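Local coordinates for Alpha/beta hydrolase fold protein (Ochrobactrum, PDB 4G9E) that hydrolyses N-acyl homoserine lactones, the signal molecules of bacterial quorum sensing, and is built on the alpha/beta hydrolase fold, at residues A16-E21 with H62-D67; I55-P60 with D82-V87; D244-G247 with E253-A256. One frame throughout, in Å; residues are numbered along the deposited sequence.

Interaction 1: residues A16-E21 with H62-D67; sequences AVRESE and HGKSTD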
loop_
_atom_site.group_PDB
_atom_site.type_symbol
_atom_site.label_atom_id
_atom_site.label_comp_id
_atom_site.label_asym_id
_atom_site.label_seq_id
_atom_site.Cartn_x
_atom_site.Cartn_y
_atom_site.Cartn_z
ATOM N N ALA A 16 4.611 -3.379 14.398
ATOM C CA ALA A 16 3.300 -3.851 14.815
ATOM C C ALA A 16 2.639 -4.615 13.672
ATOM O O ALA A 16 2.698 -4.187 12.517
ATOM C CB ALA A 16 2.439 -2.677 15.227
ATOM N N VAL A 17 1.998 -5.737 13.999
ATOM C CA VAL A 17 1.347 -6.589 13.009
ATOM C C VAL A 17 -0.056 -6.968 13.474
ATOM O O VAL A 17 -0.236 -7.409 14.605
ATOM C CB VAL A 17 2.144 -7.893 12.781
ATOM C CG1 VAL A 17 1.460 -8.761 11.739
ATOM C CG2 VAL A 17 3.575 -7.583 12.358
ATOM N N ARG A 18 -1.041 -6.780 12.602
ATOM C CA ARG A 18 -2.406 -7.231 12.857
ATOM C C ARG A 18 -2.692 -8.377 11.917
ATOM O O ARG A 18 -2.376 -8.290 10.735
ATOM C CB ARG A 18 -3.401 -6.115 12.556
ATOM C CG ARG A 18 -3.240 -4.899 13.417
ATOM C CD ARG A 18 -3.975 -3.710 12.829
ATOM N NE ARG A 18 -3.534 -2.485 13.478
ATOM C CZ ARG A 18 -2.407 -1.850 13.171
ATOM N NH1 ARG A 18 -1.612 -2.316 12.216
ATOM N NH2 ARG A 18 -2.074 -0.744 13.823
ATOM N N GLU A 19 -3.304 -9.438 12.431
ATOM C CA GLU A 19 -3.674 -10.565 11.590
ATOM C C GLU A 19 -5.100 -10.999 11.877
ATOM O O GLU A 19 -5.522 -11.084 13.034
ATOM C CB GLU A 19 -2.757 -11.765 11.823
ATOM C CG GLU A 19 -1.301 -11.503 11.521
ATOM C CD GLU A 19 -0.440 -12.743 11.659
ATOM O OE1 GLU A 19 -0.823 -13.799 11.120
ATOM O OE2 GLU A 19 0.618 -12.666 12.310
ATOM N N SER A 20 -5.844 -11.285 10.819
ATOM C CA SER A 20 -7.137 -11.928 10.982
ATOM C C SER A 20 -6.937 -13.425 11.243
ATOM O O SER A 20 -5.824 -13.944 11.127
ATOM C CB SER A 20 -7.998 -11.720 9.739
ATOM O OG SER A 20 -7.555 -12.545 8.675
ATOM N N GLU A 21 -8.016 -14.113 11.602
ATOM C CA GLU A 21 -7.952 -15.544 11.885
ATOM C C GLU A 21 -8.389 -16.403 10.702
ATOM O O GLU A 21 -8.641 -17.590 10.855
ATOM C CB GLU A 21 -8.744 -15.886 13.152
ATOM C CG GLU A 21 -8.119 -15.281 14.404
ATOM C CD GLU A 21 -8.835 -15.662 15.684
ATOM O OE1 GLU A 21 -10.077 -15.773 15.664
ATOM O OE2 GLU A 21 -8.146 -15.842 16.713
ATOM N N HIS A 62 5.376 4.629 11.559
ATOM C CA HIS A 62 3.936 4.754 11.375
ATOM C C HIS A 62 3.168 3.935 12.406
ATOM O O HIS A 62 3.657 2.925 12.916
ATOM C CB HIS A 62 3.544 4.247 9.984
ATOM C CG HIS A 62 4.024 5.101 8.852
ATOM N ND1 HIS A 62 5.342 5.139 8.446
ATOM C CD2 HIS A 62 3.353 5.933 8.021
ATOM C CE1 HIS A 62 5.457 5.965 7.420
ATOM N NE2 HIS A 62 4.266 6.463 7.142
ATOM N N GLY A 63 1.940 4.354 12.682
ATOM C CA GLY A 63 1.058 3.584 13.537
ATOM C C GLY A 63 1.680 3.208 14.866
ATOM O O GLY A 63 2.248 4.048 15.569
ATOM N N LYS A 64 1.542 1.956 15.220
ATOM C CA LYS A 64 2.031 1.415 16.476
ATOM C C LYS A 64 3.468 0.846 16.365
ATOM O O LYS A 64 3.974 0.302 17.286
ATOM C CB LYS A 64 1.067 0.340 17.008
ATOM C CG LYS A 64 -0.284 0.945 17.313
ATOM C CD LYS A 64 -1.192 0.113 18.150
ATOM C CE LYS A 64 -2.501 0.868 18.287
ATOM N NZ LYS A 64 -2.396 1.999 19.215
ATOM N N SER A 65 4.079 0.948 15.198
ATOM C CA SER A 65 5.482 0.578 15.061
ATOM C C SER A 65 6.348 1.677 15.643
ATOM O O SER A 65 5.906 2.814 15.770
ATOM C CB SER A 65 5.831 0.356 13.594
ATOM O OG SER A 65 5.235 -0.845 13.137
ATOM N N THR A 66 7.582 1.340 16.002
ATOM C CA THR A 66 8.523 2.360 16.440
ATOM C C THR A 66 9.024 3.133 15.237
ATOM O O THR A 66 8.886 2.691 14.090
ATOM C CB THR A 66 9.744 1.767 17.185
ATOM O OG1 THR A 66 10.463 0.877 16.324
ATOM C CG2 THR A 66 9.306 1.022 18.438
ATOM N N ASP A 67 9.595 4.301 15.493
ATOM C CA ASP A 67 10.363 4.961 14.456
ATOM C C ASP A 67 11.486 4.022 14.022
ATOM O O ASP A 67 11.866 3.106 14.752
ATOM C CB ASP A 67 10.918 6.295 14.958
ATOM C CG ASP A 67 9.836 7.342 15.156
ATOM O OD1 ASP A 67 8.690 7.127 14.691
ATOM O OD2 ASP A 67 10.140 8.390 15.763
#
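A16 meets the loop through both K64 and S65. The K64 side chain starts against the strand and then leaves it: its CB packs on the methyl of A16, 3.8 Å from CB to CB. One bond further, CG lies 4.3 Å from NH2 of R18, approaching that guanidinium at an oblique angle. From there the extended chain runs away from strand 13-19 and bends at its last torsion (chi4 -75°), which leaves NZ of K64 6.1 Å from NH2 of R18. The two like charges thus stay apart, and the R18 guanidinium has its salt bridge with D58.

S65 makes the polar contact. With OG set beside its own backbone N and anti to its carbonyl carbon (chi1 -72°), the hydroxyl accepts the A16 amide hydrogen over 2.9 Å from N to OG, at an N-H...O angle of 162°. The same OG is hydrogen-bonded to the carbonyl O of D58, so one buried hydroxyl joins two backbones. With the hydroxyl gone, as in an alanine, the A16 amide and the D58 carbonyl would probably lose their shared partner in a place sheltered from solvent. The loop's own shape presents the serine: S65 N bonds to H62 O at 3.0 Å, closing a type II' turn in which G63 takes the positive phi that favours glycine.

The result is a tight turn, just past the C-terminal end of strand 52-57, that carries on the tie between this strand and its antiparallel neighbour 13-19 in the mixed sheet of the alpha/beta hydrolase fold.

Interaction 2: residues I55-P60 with D82-V87; sequences IAPDLP and DAMTEV
P57, the first residue of 55-60 to touch the helix, puts ring atom CG 4.0 Å from SD of M84. The two side chains cross obliquely, and the thioether meets the ring at one carbon. At D58 the CB turns away from the helix; its carboxylate takes hydrogen bonds from S36 and G37 on that other side.

L59 comes back to the helix with its branched end. Its CD2 sits 3.9 Å from the CE methyl of M84, 4.0 Å from SD and 4.2 Å from CG, so a single methyl fits into the bend of the methionine, and the two side chains cross at about a right angle. M84 can offer that bend because its chain folds at chi2 (-58°) and again at chi3 (96°), bringing the sulfur against P57 and the terminal methyl against L59 instead of reaching straight out. P60 ends the series with a looser touch, its CG 4.3 Å from CB of A83, one residue earlier on the helix. No hydrogen bond joins the two segments: the join is made by buried apolar groups alone.

L59 also packs on L103 and I107 of helix 103-111, while M84 reaches M111 of that helix. On the strand side V87 touches I15, and I55 leans on M88 and L91 further along helix 77-91. This helix belongs to the beta-alpha-beta crossover that leads from strand 52-57 to the parallel strand 97-101, passing strand 24-30 in between, and it lies against the sheet beside helix 103-111.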
loop_
_atom_site.group_PDB
_atom_site.type_symbol
_atom_site.label_atom_id
_atom_site.label_comp_id
_atom_site.label_asym_id
_atom_site.label_seq_id
_atom_site.Cartn_x
_atom_site.Cartn_y
_atom_site.Cartn_z
ATOM N N ILE A 55 -2.924 -9.827 6.779
ATOM C CA ILE A 55 -1.801 -9.356 7.582
ATOM C C ILE A 55 -1.612 -7.883 7.269
ATOM O O ILE A 55 -1.355 -7.529 6.123
ATOM C CB ILE A 55 -0.529 -10.136 7.215
ATOM C CG1 ILE A 55 -0.760 -11.641 7.405
ATOM C CG2 ILE A 55 0.655 -9.642 8.030
ATOM C CD1 ILE A 55 0.253 -12.523 6.727
ATOM N N ALA A 56 -1.761 -7.031 8.284
ATOM C CA ALA A 56 -1.730 -5.578 8.094
ATOM C C ALA A 56 -0.767 -4.943 9.084
ATOM O O ALA A 56 -1.164 -4.572 10.188
ATOM C CB ALA A 56 -3.127 -4.982 8.256
ATOM N N PRO A 57 0.515 -4.845 8.703
ATOM C CA PRO A 57 1.513 -4.265 9.607
ATOM C C PRO A 57 1.509 -2.749 9.568
ATOM O O PRO A 57 0.843 -2.132 8.746
ATOM C CB PRO A 57 2.849 -4.766 9.044
ATOM C CG PRO A 57 2.529 -5.719 7.953
ATOM C CD PRO A 57 1.130 -5.411 7.494
ATOM N N ASP A 58 2.269 -2.157 10.475
ATOM C CA ASP A 58 2.563 -0.735 10.420
ATOM C C ASP A 58 4.005 -0.553 9.963
ATOM O O ASP A 58 4.925 -1.159 10.515
ATOM C CB ASP A 58 2.372 -0.085 11.788
ATOM C CG ASP A 58 0.917 -0.065 12.228
ATOM O OD1 ASP A 58 0.036 -0.126 11.352
ATOM O OD2 ASP A 58 0.649 0.018 13.444
ATOM N N LEU A 59 4.203 0.264 8.938
ATOM C CA LEU A 59 5.554 0.593 8.508
ATOM C C LEU A 59 6.339 1.245 9.638
ATOM O O LEU A 59 5.759 1.913 10.498
ATOM C CB LEU A 59 5.531 1.549 7.321
ATOM C CG LEU A 59 4.869 1.063 6.033
ATOM C CD1 LEU A 59 4.817 2.183 5.014
ATOM C CD2 LEU A 59 5.586 -0.166 5.473
ATOM N N PRO A 60 7.668 1.078 9.634
ATOM C CA PRO A 60 8.497 1.869 10.549
ATOM C C PRO A 60 8.081 3.336 10.479
ATOM O O PRO A 60 7.798 3.844 9.394
ATOM C CB PRO A 60 9.908 1.667 9.989
ATOM C CG PRO A 60 9.854 0.284 9.408
ATOM C CD PRO A 60 8.478 0.186 8.785
ATOM N N ASP A 82 12.156 -3.753 1.895
ATOM C CA ASP A 82 13.048 -4.608 2.670
ATOM C C ASP A 82 12.404 -4.961 4.004
ATOM O O ASP A 82 12.382 -6.127 4.401
ATOM C CB ASP A 82 14.405 -3.930 2.900
ATOM C CG ASP A 82 15.329 -4.062 1.715
ATOM O OD1 ASP A 82 15.299 -5.124 1.064
ATOM O OD2 ASP A 82 16.084 -3.113 1.433
ATOM N N ALA A 83 11.868 -3.957 4.688
ATOM C CA ALA A 83 11.260 -4.194 5.995
ATOM C C ALA A 83 10.093 -5.182 5.909
ATOM O O ALA A 83 9.975 -6.090 6.733
ATOM C CB ALA A 83 10.804 -2.876 6.623
ATOM N N MET A 84 9.224 -5.000 4.921
ATOM C CA MET A 84 8.085 -5.896 4.793
ATOM C C MET A 84 8.524 -7.307 4.410
ATOM O O MET A 84 7.913 -8.286 4.828
ATOM C CB MET A 84 7.074 -5.345 3.791
ATOM C CG MET A 84 6.383 -4.062 4.247
ATOM S SD MET A 84 5.487 -4.176 5.823
ATOM C CE MET A 84 6.714 -3.557 6.966
ATOM N N THR A 85 9.582 -7.410 3.615
ATOM C CA THR A 85 10.098 -8.719 3.258
ATOM C C THR A 85 10.643 -9.421 4.510
ATOM O O THR A 85 10.437 -10.619 4.696
ATOM C CB THR A 85 11.160 -8.625 2.140
ATOM O OG1 THR A 85 10.583 -8.021 0.976
ATOM C CG2 THR A 85 11.649 -10.012 1.769
ATOM N N GLU A 86 11.320 -8.665 5.373
ATOM C CA GLU A 86 11.822 -9.193 6.640
ATOM C C GLU A 86 10.671 -9.618 7.564
ATOM O O GLU A 86 10.737 -10.653 8.231
ATOM C CB GLU A 86 12.735 -8.166 7.329
ATOM C CG GLU A 86 13.274 -8.631 8.676
ATOM C CD GLU A 86 14.233 -7.646 9.319
ATOM O OE1 GLU A 86 14.518 -6.595 8.716
ATOM O OE2 GLU A 86 14.710 -7.931 10.438
ATOM N N VAL A 87 9.616 -8.814 7.605
ATOM C CA VAL A 87 8.429 -9.176 8.372
ATOM C C VAL A 87 7.868 -10.514 7.888
ATOM O O VAL A 87 7.595 -11.414 8.685
ATOM C CB VAL A 87 7.354 -8.066 8.295
ATOM C CG1 VAL A 87 5.981 -8.592 8.725
ATOM C CG2 VAL A 87 7.782 -6.867 9.137
#

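Interaction 3: residues D244-G247 with E253-A256; sequences DNAG and EAPA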
loop_
_atom_site.group_PDB
_atom_site.type_symbol
_atom_site.label_atom_id
_atom_site.label_comp_id
_atom_site.label_asym_id
_atom_site.label_seq_id
_atom_site.Cartn_x
_atom_site.Cartn_y
_atom_site.Cartn_z
ATOM N N ASP A 244 -16.826 3.838 -8.946
ATOM C CA ASP A 244 -17.538 5.103 -8.807
ATOM C C ASP A 244 -17.733 5.456 -7.335
ATOM O O ASP A 244 -17.779 4.576 -6.481
ATOM C CB ASP A 244 -18.917 5.025 -9.465
ATOM C CG ASP A 244 -18.854 4.840 -10.971
ATOM O OD1 ASP A 244 -17.758 4.952 -11.554
ATOM O OD2 ASP A 244 -19.925 4.599 -11.573
ATOM N N ASN A 245 -17.851 6.745 -7.043
ATOM C CA ASN A 245 -18.186 7.201 -5.693
ATOM C C ASN A 245 -17.141 6.795 -4.682
ATOM O O ASN A 245 -17.452 6.434 -3.545
ATOM C CB ASN A 245 -19.551 6.669 -5.252
ATOM C CG ASN A 245 -20.631 6.964 -6.249
ATOM O OD1 ASN A 245 -21.396 6.082 -6.633
ATOM N ND2 ASN A 245 -20.689 8.207 -6.700
ATOM N N ALA A 246 -15.892 6.831 -5.118
ATOM C CA ALA A 246 -14.769 6.595 -4.231
ATOM C C ALA A 246 -13.594 7.417 -4.716
ATOM O O ALA A 246 -13.507 7.746 -5.899
ATOM C CB ALA A 246 -14.396 5.120 -4.218
ATOM N N GLY A 247 -12.697 7.750 -3.800
ATOM C CA GLY A 247 -11.505 8.499 -4.144
ATOM C C GLY A 247 -10.244 7.689 -3.923
ATOM O O GLY A 247 -10.026 6.659 -4.566
ATOM N N GLU A 253 -14.017 3.511 1.558
ATOM C CA GLU A 253 -15.068 4.371 1.024
ATOM C C GLU A 253 -16.188 3.553 0.386
ATOM O O GLU A 253 -17.360 3.935 0.439
ATOM C CB GLU A 253 -14.479 5.337 -0.009
ATOM C CG GLU A 253 -13.502 6.361 0.561
ATOM C CD GLU A 253 -12.745 7.126 -0.517
ATOM O OE1 GLU A 253 -12.081 6.495 -1.362
ATOM O OE2 GLU A 253 -12.809 8.371 -0.519
ATOM N N ALA A 254 -15.815 2.435 -0.229
ATOM C CA ALA A 254 -16.754 1.565 -0.916
ATOM C C ALA A 254 -16.365 0.113 -0.676
ATOM O O ALA A 254 -15.982 -0.597 -1.609
ATOM C CB ALA A 254 -16.747 1.866 -2.395
ATOM N N PRO A 255 -16.431 -0.340 0.586
ATOM C CA PRO A 255 -15.847 -1.656 0.874
ATOM C C PRO A 255 -16.443 -2.827 0.103
ATOM O O PRO A 255 -15.687 -3.700 -0.317
ATOM C CB PRO A 255 -16.067 -1.827 2.379
ATOM C CG PRO A 255 -16.159 -0.422 2.902
ATOM C CD PRO A 255 -16.863 0.352 1.813
ATOM N N ALA A 256 -17.753 -2.870 -0.085
ATOM C CA ALA A 256 -18.340 -4.006 -0.783
ATOM C C ALA A 256 -17.845 -4.102 -2.221
ATOM O O ALA A 256 -17.510 -5.193 -2.691
ATOM C CB ALA A 256 -19.850 -3.926 -0.747
HETATM O O HOH W 1 -19.266 4.994 -1.296
#
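E253 reaches across to the backbone of G247. Its CG stands anti to the carbonyl carbon (chi1 -66°) and the chain runs on extended, carrying the carboxylate up to the loop. There OE1 accepts the G247 amide hydrogen at 2.8 Å from N to OE1, but the bond is bent, 144° at the hydrogen, and the amide comes from above the carboxylate plane, 42° out of it. OE1 also receives the A249 amide, so two backbone N-H groups of one loop converge on a single oxygen. The A246 methyl lies alongside, CB 3.9 Å from OE1. E253 was modelled in two conformers, so this grip holds for one of them and is doubtful for the other.

The loop reached here follows strand 241-243, an edge strand of the sheet. In alpha/beta hydrolases the loop after the last strand carries the catalytic histidine; H248, next to G247, lines the pocket of the bound N-butanoyl-L-homoserine, and its geometry is consistent with a triad with S102 and E219.

The E253 carbonyl has its own link to the loop: a water donates to E253 O at 2.8 Å and to N245 O at 3.2 Å, bridging the two backbones. Next, A254 turns its CB toward A246, methyl to methyl at 4.4 Å. A254 sits at the junction, out of helical geometry after helix 250-253 and at the N-cap position of helix 255-270, which P255 begins.

How the interactions relate
From the N terminus, strand 13-19 supplies the first half of interaction 1, which closes a long loop when the chain reaches 62-67. Before that closure, 55-60 has already opened interaction 2, completed only on helix 77-91, so the two loops cross. They also touch: D58 of interaction 2 meets both K64 and S65 of interaction 1, and their strands are neighbours in the sheet. Together they bind two strands, a turn and a helix into one corner. Interaction 3 comes much later and closes a short loop between strand 241-243 and helix 255-270, its centre about 25 Å from that of interaction 1 and about 26 Å from that of interaction 2.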